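Tryptophan synthase alpha chain (Aquifex aeolicus, PDB 2EKC) probably catalyses, as the alpha subunit of tryptophan synthase, the aldol cleavage of indoleglycerol phosphate to indole and glyceraldehyde 3-phosphate in the last step of tryptophan synthesis. Local coordinates at residues 25-30 with 73-77; 49-53 with 76-81; 159-163 with 200-204. All blocks are in the same frame, centred on the assembly; numbering follows the deposited sequence.

In the fold
Going up the chain from the N terminus, strand 18-24 of the eight-stranded parallel TIM barrel runs into 25-30, the loop leading to helix 30-42. Contact 1 brings that loop against 73-77, the turn between helices 62-73 and 78-91. Contact 2 starts later, from 49-53 on strand 47-51, but ends on the same stretch, 76-81, and shares Ile76 and Arg77 with contact 1. They also touch directly, Val25 CG2 lying 3.5 Å from Ile50 CG2. Contact 3 opens only later, on the opposite side of the chain's centre, joining the start of helix 160-169 to the end of helix 192-204 across the excursion through strand 174-177; its centre is about 33 Å from that of contact 2.

Contact 1: residues 25-30 with 73-77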
loop_
_atom_site.group_PDB
_atom_site.type_symbol
_atom_site.label_atom_id
_atom_site.label_comp_id
_atom_site.label_asym_id
_atom_site.label_seq_id
_atom_site.Cartn_x
_atom_site.Cartn_y
_atom_site.Cartn_z
ATOM N N VAL A 25 -12.007 0.534 -1.404
ATOM C CA VAL A 25 -12.988 0.814 -2.446
ATOM C C VAL A 25 -14.365 0.416 -1.936
ATOM O O VAL A 25 -14.550 -0.704 -1.470
ATOM C CB VAL A 25 -12.725 0.008 -3.736
ATOM C CG1 VAL A 25 -13.829 0.305 -4.752
ATOM C CG2 VAL A 25 -11.360 0.360 -4.319
ATOM N N GLY A 26 -15.322 1.337 -2.011
ATOM C CA GLY A 26 -16.670 1.026 -1.570
ATOM C C GLY A 26 -17.027 1.399 -0.141
ATOM O O GLY A 26 -18.149 1.149 0.295
ATOM N N TYR A 27 -16.089 1.986 0.597
ATOM C CA TYR A 27 -16.359 2.385 1.981
ATOM C C TYR A 27 -16.271 3.894 2.146
ATOM O O TYR A 27 -15.257 4.496 1.801
ATOM C CB TYR A 27 -15.358 1.746 2.947
ATOM C CG TYR A 27 -15.565 2.196 4.378
ATOM C CD1 TYR A 27 -16.648 1.727 5.126
ATOM C CD2 TYR A 27 -14.706 3.122 4.970
ATOM C CE1 TYR A 27 -16.875 2.173 6.432
ATOM C CE2 TYR A 27 -14.922 3.578 6.279
ATOM C CZ TYR A 27 -16.009 3.098 7.002
ATOM O OH TYR A 27 -16.229 3.545 8.284
ATOM N N PRO A 28 -17.316 4.524 2.710
ATOM C CA PRO A 28 -18.567 3.936 3.199
ATOM C C PRO A 28 -19.511 3.520 2.070
ATOM O O PRO A 28 -20.508 2.839 2.307
ATOM C CB PRO A 28 -19.141 5.042 4.081
ATOM C CG PRO A 28 -18.664 6.284 3.403
ATOM C CD PRO A 28 -17.229 5.944 3.094
ATOM N N ASP A 29 -19.180 3.945 0.852
ATOM C CA ASP A 29 -19.930 3.625 -0.366
ATOM C C ASP A 29 -18.999 3.965 -1.527
ATOM O O ASP A 29 -18.034 4.706 -1.340
ATOM C CB ASP A 29 -21.238 4.428 -0.449
ATOM C CG ASP A 29 -21.015 5.933 -0.443
ATOM O OD1 ASP A 29 -20.568 6.482 -1.469
ATOM O OD2 ASP A 29 -21.287 6.566 0.595
ATOM N N TYR A 30 -19.260 3.423 -2.714
ATOM C CA TYR A 30 -18.380 3.679 -3.854
ATOM C C TYR A 30 -18.108 5.158 -4.110
ATOM O O TYR A 30 -16.953 5.577 -4.143
ATOM C CB TYR A 30 -18.932 3.051 -5.140
ATOM C CG TYR A 30 -17.942 3.113 -6.290
ATOM C CD1 TYR A 30 -16.961 2.133 -6.446
ATOM C CD2 TYR A 30 -17.955 4.178 -7.190
ATOM C CE1 TYR A 30 -16.015 2.214 -7.471
ATOM C CE2 TYR A 30 -17.012 4.272 -8.217
ATOM C CZ TYR A 30 -16.046 3.286 -8.349
ATOM O OH TYR A 30 -15.108 3.380 -9.352
ATOM N N LYS A 73 -20.996 -5.497 1.565
ATOM C CA LYS A 73 -22.443 -5.408 1.631
ATOM C C LYS A 73 -22.953 -4.397 0.610
ATOM O O LYS A 73 -24.113 -4.448 0.215
ATOM C CB LYS A 73 -22.901 -5.060 3.051
ATOM C CG LYS A 73 -22.562 -6.167 4.040
ATOM C CD LYS A 73 -23.504 -6.217 5.232
ATOM C CE LYS A 73 -23.444 -4.953 6.056
ATOM N NZ LYS A 73 -24.267 -5.089 7.291
ATOM N N ASN A 74 -22.088 -3.479 0.181
ATOM C CA ASN A 74 -22.480 -2.513 -0.844
ATOM C C ASN A 74 -22.363 -3.189 -2.219
ATOM O O ASN A 74 -22.730 -2.607 -3.236
ATOM C CB ASN A 74 -21.592 -1.260 -0.825
ATOM C CG ASN A 74 -21.870 -0.356 0.363
ATOM O OD1 ASN A 74 -22.995 -0.278 0.852
ATOM N ND2 ASN A 74 -20.843 0.350 0.820
ATOM N N GLY A 75 -21.840 -4.416 -2.236
ATOM C CA GLY A 75 -21.703 -5.155 -3.484
ATOM C C GLY A 75 -20.453 -4.881 -4.303
ATOM O O GLY A 75 -20.436 -5.114 -5.513
ATOM N N ILE A 76 -19.403 -4.384 -3.658
ATOM C CA ILE A 76 -18.164 -4.087 -4.360
ATOM C C ILE A 76 -17.484 -5.365 -4.841
ATOM O O ILE A 76 -17.255 -6.292 -4.062
ATOM C CB ILE A 76 -17.197 -3.302 -3.457
ATOM C CG1 ILE A 76 -17.832 -1.963 -3.066
ATOM C CG2 ILE A 76 -15.868 -3.091 -4.175
ATOM C CD1 ILE A 76 -18.147 -1.048 -4.249
ATOM N N ARG A 77 -17.167 -5.394 -6.133
ATOM C CA ARG A 77 -16.528 -6.539 -6.781
ATOM C C ARG A 77 -15.135 -6.160 -7.252
ATOM O O ARG A 77 -14.770 -4.988 -7.254
ATOM C CB ARG A 77 -17.315 -6.956 -8.023
ATOM C CG ARG A 77 -18.811 -7.133 -7.845
ATOM C CD ARG A 77 -19.483 -7.079 -9.215
ATOM N NE ARG A 77 -19.322 -5.760 -9.827
ATOM C CZ ARG A 77 -19.536 -5.490 -11.113
ATOM N NH1 ARG A 77 -19.918 -6.448 -11.947
ATOM N NH2 ARG A 77 -19.378 -4.251 -11.566
#
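Two loops at the C-terminal side of the TIM barrel's strands meet here: the one that carries strand 18-24 into helix 30-42, and the turn that ends helix 62-73 in a Schellman motif at Gly75, where phi is positive. The polar part rests on one amide. Asn74 ND2 donates to Gly26 O and to Pro28 O, both at 2.9 Å, bridging the carbonyls on either side of the cis peptide before Pro28. Asp29 turns its carboxylate away to cap helix 30-42, OD1 accepting from Thr32 N.

The apolar part centres on Ile76, the most heavily covered residue of the contact. Its CG2 lies 4.0 Å from Val25 CG1, and its CD1 sits 4.0 Å from Tyr30 CD1, at the edge of the tyrosine ring. Gly26 has no side chain, so the isoleucine can close on its backbone: a CB would clash with Ile76 CG1, and phi of 94° would also press it on the preceding carbonyl. Gly26 CA thus comes within 3.5 Å of Ile76 CG1.

Contact 2: residues 49-53 with 76-81; sequences EIGFP and IRFEDV
Build 49-51 as extended strand, with Ile50 pointing at the second segment and Glu49, the predicted proton acceptor, well clear of it. Let the chain continue extended through Phe52 to Pro53. Opposite, Ile76 and Arg77 are extended and helix begins at Phe78, with Arg77 as N-cap. Set CA of Phe52 6.3 Å from CA of Val81, and CA of Pro53 7.0 Å from CA of Ile76.

Val81 (chi1 t) is the central bump. Its CG1 meets Ile50 CG2 at 3.9 Å, while its CG2 presses into the notch formed by Phe52 CD1 (3.8 Å) and Pro53 CD (4.0 Å). Here the C-terminal end of strand 47-51 packs on helix 78-91, part of the TIM barrel's beta-alpha-beta crossover that leads to strand 97-100, whose Leu99 also touches Val81 and Phe78.

Phe52, chi1 t, reaches out to the first helical turn, bringing CZ to 3.5 Å from Phe78 CB. The two rings lie obliquely, centroids 5.1 Å apart and planes at 34°, with Phe78 CD1 over one face of Phe52. Pro53 CG fits against Ile76 CG2 at 3.8 Å, and one water bridges the two backbones, donating to Pro53 O at 3.0 Å and Ile76 O at 2.8 Å. Asp80 OD2 accepts from Arg77 N at 2.7 Å and pairs with Arg77 NE at 3.0 Å.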
loop_
_atom_site.group_PDB
_atom_site.type_symbol
_atom_site.label_atom_id
_atom_site.label_comp_id
_atom_site.label_asym_id
_atom_site.label_seq_id
_atom_site.Cartn_x
_atom_site.Cartn_y
_atom_site.Cartn_z
ATOM N N GLU A 49 -2.488 2.820 -2.049
ATOM C CA GLU A 49 -2.793 1.419 -1.787
ATOM C C GLU A 49 -4.310 1.338 -1.939
ATOM O O GLU A 49 -5.054 2.007 -1.211
ATOM C CB GLU A 49 -2.406 0.985 -0.374
ATOM C CG GLU A 49 -0.937 1.111 -0.032
ATOM C CD GLU A 49 -0.589 0.359 1.243
ATOM O OE1 GLU A 49 -1.443 0.310 2.152
ATOM O OE2 GLU A 49 0.536 -0.177 1.337
ATOM N N ILE A 50 -4.759 0.527 -2.887
ATOM C CA ILE A 50 -6.181 0.366 -3.171
ATOM C C ILE A 50 -6.723 -0.900 -2.524
ATOM O O ILE A 50 -6.321 -2.005 -2.889
ATOM C CB ILE A 50 -6.408 0.301 -4.703
ATOM C CG1 ILE A 50 -5.802 1.547 -5.365
ATOM C CG2 ILE A 50 -7.895 0.186 -5.009
ATOM C CD1 ILE A 50 -5.936 1.588 -6.905
ATOM N N GLY A 51 -7.635 -0.738 -1.565
ATOM C CA GLY A 51 -8.196 -1.887 -0.870
ATOM C C GLY A 51 -9.270 -2.651 -1.631
ATOM O O GLY A 51 -10.257 -2.070 -2.072
ATOM N N PHE A 52 -9.063 -3.959 -1.770
ATOM C CA PHE A 52 -9.979 -4.871 -2.469
ATOM C C PHE A 52 -10.749 -5.613 -1.366
ATOM O O PHE A 52 -10.208 -6.511 -0.724
ATOM C CB PHE A 52 -9.135 -5.834 -3.329
ATOM C CG PHE A 52 -9.915 -6.940 -4.008
ATOM C CD1 PHE A 52 -11.300 -6.894 -4.125
ATOM C CD2 PHE A 52 -9.233 -8.021 -4.572
ATOM C CE1 PHE A 52 -12.000 -7.907 -4.794
ATOM C CE2 PHE A 52 -9.918 -9.041 -5.244
ATOM C CZ PHE A 52 -11.304 -8.984 -5.355
ATOM N N PRO A 53 -12.019 -5.236 -1.128
ATOM C CA PRO A 53 -12.854 -5.863 -0.091
ATOM C C PRO A 53 -12.807 -7.390 -0.082
ATOM O O PRO A 53 -13.002 -8.025 -1.117
ATOM C CB PRO A 53 -14.249 -5.330 -0.402
ATOM C CG PRO A 53 -13.964 -3.982 -1.005
ATOM C CD PRO A 53 -12.816 -4.293 -1.930
ATOM N N ILE A 76 -19.403 -4.384 -3.658
ATOM C CA ILE A 76 -18.164 -4.087 -4.360
ATOM C C ILE A 76 -17.484 -5.365 -4.841
ATOM O O ILE A 76 -17.255 -6.292 -4.062
ATOM C CB ILE A 76 -17.197 -3.302 -3.457
ATOM C CG1 ILE A 76 -17.832 -1.963 -3.066
ATOM C CG2 ILE A 76 -15.868 -3.091 -4.175
ATOM C CD1 ILE A 76 -18.147 -1.048 -4.249
ATOM N N ARG A 77 -17.167 -5.394 -6.133
ATOM C CA ARG A 77 -16.528 -6.539 -6.781
ATOM C C ARG A 77 -15.135 -6.160 -7.252
ATOM O O ARG A 77 -14.770 -4.988 -7.254
ATOM C CB ARG A 77 -17.315 -6.956 -8.023
ATOM C CG ARG A 77 -18.811 -7.133 -7.845
ATOM C CD ARG A 77 -19.483 -7.079 -9.215
ATOM N NE ARG A 77 -19.322 -5.760 -9.827
ATOM C CZ ARG A 77 -19.536 -5.490 -11.113
ATOM N NH1 ARG A 77 -19.918 -6.448 -11.947
ATOM N NH2 ARG A 77 -19.378 -4.251 -11.566
ATOM N N PHE A 78 -14.373 -7.160 -7.683
ATOM C CA PHE A 78 -13.036 -6.925 -8.206
ATOM C C PHE A 78 -13.170 -5.975 -9.401
ATOM O O PHE A 78 -12.334 -5.098 -9.605
ATOM C CB PHE A 78 -12.410 -8.254 -8.643
ATOM C CG PHE A 78 -11.023 -8.122 -9.218
ATOM C CD1 PHE A 78 -10.045 -7.384 -8.558
ATOM C CD2 PHE A 78 -10.689 -8.771 -10.404
ATOM C CE1 PHE A 78 -8.752 -7.294 -9.069
ATOM C CE2 PHE A 78 -9.398 -8.689 -10.925
ATOM C CZ PHE A 78 -8.427 -7.949 -10.256
ATOM N N GLU A 79 -14.235 -6.146 -10.183
ATOM C CA GLU A 79 -14.463 -5.287 -11.342
ATOM C C GLU A 79 -14.617 -3.821 -10.944
ATOM O O GLU A 79 -14.182 -2.926 -11.674
ATOM C CB GLU A 79 -15.713 -5.729 -12.111
ATOM C CG GLU A 79 -15.544 -7.025 -12.901
ATOM C CD GLU A 79 -15.723 -8.270 -12.054
ATOM O OE1 GLU A 79 -15.956 -8.138 -10.837
ATOM O OE2 GLU A 79 -15.643 -9.385 -12.611
ATOM N N ASP A 80 -15.245 -3.570 -9.799
ATOM C CA ASP A 80 -15.444 -2.194 -9.338
ATOM C C ASP A 80 -14.114 -1.617 -8.870
ATOM O O ASP A 80 -13.836 -0.431 -9.056
ATOM C CB ASP A 80 -16.460 -2.149 -8.192
ATOM C CG ASP A 80 -17.820 -2.703 -8.592
ATOM O OD1 ASP A 80 -18.440 -2.159 -9.529
ATOM O OD2 ASP A 80 -18.265 -3.688 -7.968
ATOM N N VAL A 81 -13.293 -2.466 -8.262
ATOM C CA VAL A 81 -11.988 -2.040 -7.785
ATOM C C VAL A 81 -11.123 -1.568 -8.944
ATOM O O VAL A 81 -10.479 -0.523 -8.857
ATOM C CB VAL A 81 -11.248 -3.184 -7.056
ATOM C CG1 VAL A 81 -9.815 -2.756 -6.740
ATOM C CG2 VAL A 81 -11.986 -3.541 -5.763
HETATM O O HOH W 1 -14.660 -7.134 -3.458
#

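Contact 3: residues 159-163 with 200-204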
loop_
_atom_site.group_PDB
_atom_site.type_symbol
_atom_site.label_atom_id
_atom_site.label_comp_id
_atom_site.label_asym_id
_atom_site.label_seq_id
_atom_site.Cartn_x
_atom_site.Cartn_y
_atom_site.Cartn_z
ATOM N N THR A 159 14.445 -12.309 10.432
ATOM C CA THR A 159 15.825 -12.749 10.597
ATOM C C THR A 159 16.687 -12.167 9.483
ATOM O O THR A 159 16.164 -11.690 8.477
ATOM C CB THR A 159 15.931 -14.276 10.526
ATOM O OG1 THR A 159 15.560 -14.709 9.213
ATOM C CG2 THR A 159 15.006 -14.924 11.548
ATOM N N ARG A 160 18.005 -12.211 9.661
ATOM C CA ARG A 160 18.913 -11.691 8.647
ATOM C C ARG A 160 18.744 -12.466 7.351
ATOM O O ARG A 160 18.788 -11.886 6.270
ATOM C CB ARG A 160 20.370 -11.778 9.117
ATOM C CG ARG A 160 20.706 -10.853 10.274
ATOM C CD ARG A 160 22.199 -10.874 10.571
ATOM N NE ARG A 160 22.991 -10.303 9.482
ATOM C CZ ARG A 160 23.048 -9.004 9.203
ATOM N NH1 ARG A 160 22.360 -8.134 9.932
ATOM N NH2 ARG A 160 23.794 -8.569 8.198
ATOM N N LYS A 161 18.552 -13.779 7.457
ATOM C CA LYS A 161 18.363 -14.606 6.273
ATOM C C LYS A 161 17.060 -14.230 5.575
ATOM O O LYS A 161 16.995 -14.191 4.343
ATOM C CB LYS A 161 18.338 -16.095 6.642
ATOM C CG LYS A 161 19.707 -16.682 6.961
ATOM C CD LYS A 161 19.611 -18.170 7.277
ATOM C CE LYS A 161 20.974 -18.752 7.621
ATOM N NZ LYS A 161 20.880 -20.185 8.016
ATOM N N ARG A 162 16.023 -13.952 6.360
ATOM C CA ARG A 162 14.736 -13.574 5.786
ATOM C C ARG A 162 14.874 -12.245 5.052
ATOM O O ARG A 162 14.304 -12.057 3.980
ATOM C CB ARG A 162 13.669 -13.450 6.880
ATOM C CG ARG A 162 12.269 -13.091 6.360
ATOM C CD ARG A 162 11.819 -14.058 5.274
ATOM N NE ARG A 162 12.090 -15.443 5.652
ATOM C CZ ARG A 162 11.940 -16.485 4.841
ATOM N NH1 ARG A 162 11.510 -16.307 3.597
ATOM N NH2 ARG A 162 12.244 -17.704 5.264
ATOM N N ILE A 163 15.633 -11.324 5.641
ATOM C CA ILE A 163 15.846 -10.016 5.039
ATOM C C ILE A 163 16.465 -10.143 3.657
ATOM O O ILE A 163 16.072 -9.437 2.731
ATOM C CB ILE A 163 16.762 -9.131 5.917
ATOM C CG1 ILE A 163 15.998 -8.662 7.156
ATOM C CG2 ILE A 163 17.260 -7.929 5.113
ATOM C CD1 ILE A 163 16.804 -7.741 8.059
ATOM N N GLU A 200 19.527 -2.873 9.822
ATOM C CA GLU A 200 20.094 -4.146 9.376
ATOM C C GLU A 200 19.764 -4.298 7.901
ATOM O O GLU A 200 20.615 -4.653 7.084
ATOM C CB GLU A 200 19.472 -5.324 10.129
ATOM C CG GLU A 200 20.089 -5.637 11.475
ATOM C CD GLU A 200 19.567 -6.943 12.049
ATOM O OE1 GLU A 200 18.420 -6.961 12.543
ATOM O OE2 GLU A 200 20.301 -7.955 11.992
ATOM N N TYR A 201 18.502 -4.033 7.577
ATOM C CA TYR A 201 18.010 -4.121 6.208
ATOM C C TYR A 201 18.887 -3.269 5.292
ATOM O O TYR A 201 19.262 -3.705 4.204
ATOM C CB TYR A 201 16.558 -3.635 6.158
ATOM C CG TYR A 201 15.982 -3.448 4.770
ATOM C CD1 TYR A 201 15.411 -4.513 4.073
ATOM C CD2 TYR A 201 15.985 -2.193 4.167
ATOM C CE1 TYR A 201 14.847 -4.326 2.802
ATOM C CE2 TYR A 201 15.427 -1.995 2.906
ATOM C CZ TYR A 201 14.859 -3.059 2.231
ATOM O OH TYR A 201 14.284 -2.844 1.001
ATOM N N ARG A 202 19.216 -2.063 5.742
ATOM C CA ARG A 202 20.049 -1.150 4.958
ATOM C C ARG A 202 21.381 -1.794 4.610
ATOM O O ARG A 202 21.919 -1.582 3.524
ATOM C CB ARG A 202 20.317 0.140 5.734
ATOM C CG ARG A 202 19.079 0.965 6.049
ATOM C CD ARG A 202 18.373 1.405 4.788
ATOM N NE ARG A 202 17.339 2.398 5.069
ATOM C CZ ARG A 202 16.542 2.922 4.143
ATOM N NH1 ARG A 202 16.661 2.547 2.876
ATOM N NH2 ARG A 202 15.623 3.813 4.486
ATOM N N GLU A 203 21.905 -2.569 5.553
ATOM C CA GLU A 203 23.178 -3.265 5.394
ATOM C C GLU A 203 23.111 -4.316 4.291
ATOM O O GLU A 203 24.097 -4.576 3.600
ATOM C CB GLU A 203 23.555 -3.970 6.706
ATOM C CG GLU A 203 23.755 -3.055 7.911
ATOM C CD GLU A 203 23.951 -3.830 9.210
ATOM O OE1 GLU A 203 24.801 -4.746 9.242
ATOM O OE2 GLU A 203 23.260 -3.522 10.204
ATOM N N LEU A 204 21.935 -4.915 4.130
ATOM C CA LEU A 204 21.743 -5.984 3.161
ATOM C C LEU A 204 20.927 -5.641 1.928
ATOM O O LEU A 204 20.906 -6.413 0.974
ATOM C CB LEU A 204 21.076 -7.168 3.860
ATOM C CG LEU A 204 21.843 -7.810 5.016
ATOM C CD1 LEU A 204 20.897 -8.632 5.881
ATOM C CD2 LEU A 204 22.962 -8.671 4.453
#
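Arg160 lays its guanidinium over Leu204, whose CD1 sits 3.7 Å from Arg160 NH2 against one face of the group. The edge of the same group is used for charge: Arg160 NH1 donates to Glu200 OE2 at 2.9 Å, a hydrogen-bonded salt bridge, while the other carboxylate oxygen of Glu200 pairs with Lys197 on its own helix. Glu203 OE1, also of opposite charge, is 4.1 Å from Arg160 NH2, beyond a salt bridge.

Helices 160-169 and 192-204 are neighbours in the outer layer of the TIM barrel, following its fifth and sixth strands, and the start of one packs against the end of the other. Thr159 caps that start, OG1 accepting from Arg162 N at 3.0 Å. Beneath the charged side chains, Ile163 points across the gap; its CG2 touches Leu204 CD1 at 3.8 Å and Tyr201 CD1 at 4.0 Å. Tyr201 continues inward, its ring edge-to-face with Phe176 and its OH hydrogen-bonded to Lys207 O and Thr174 OG1.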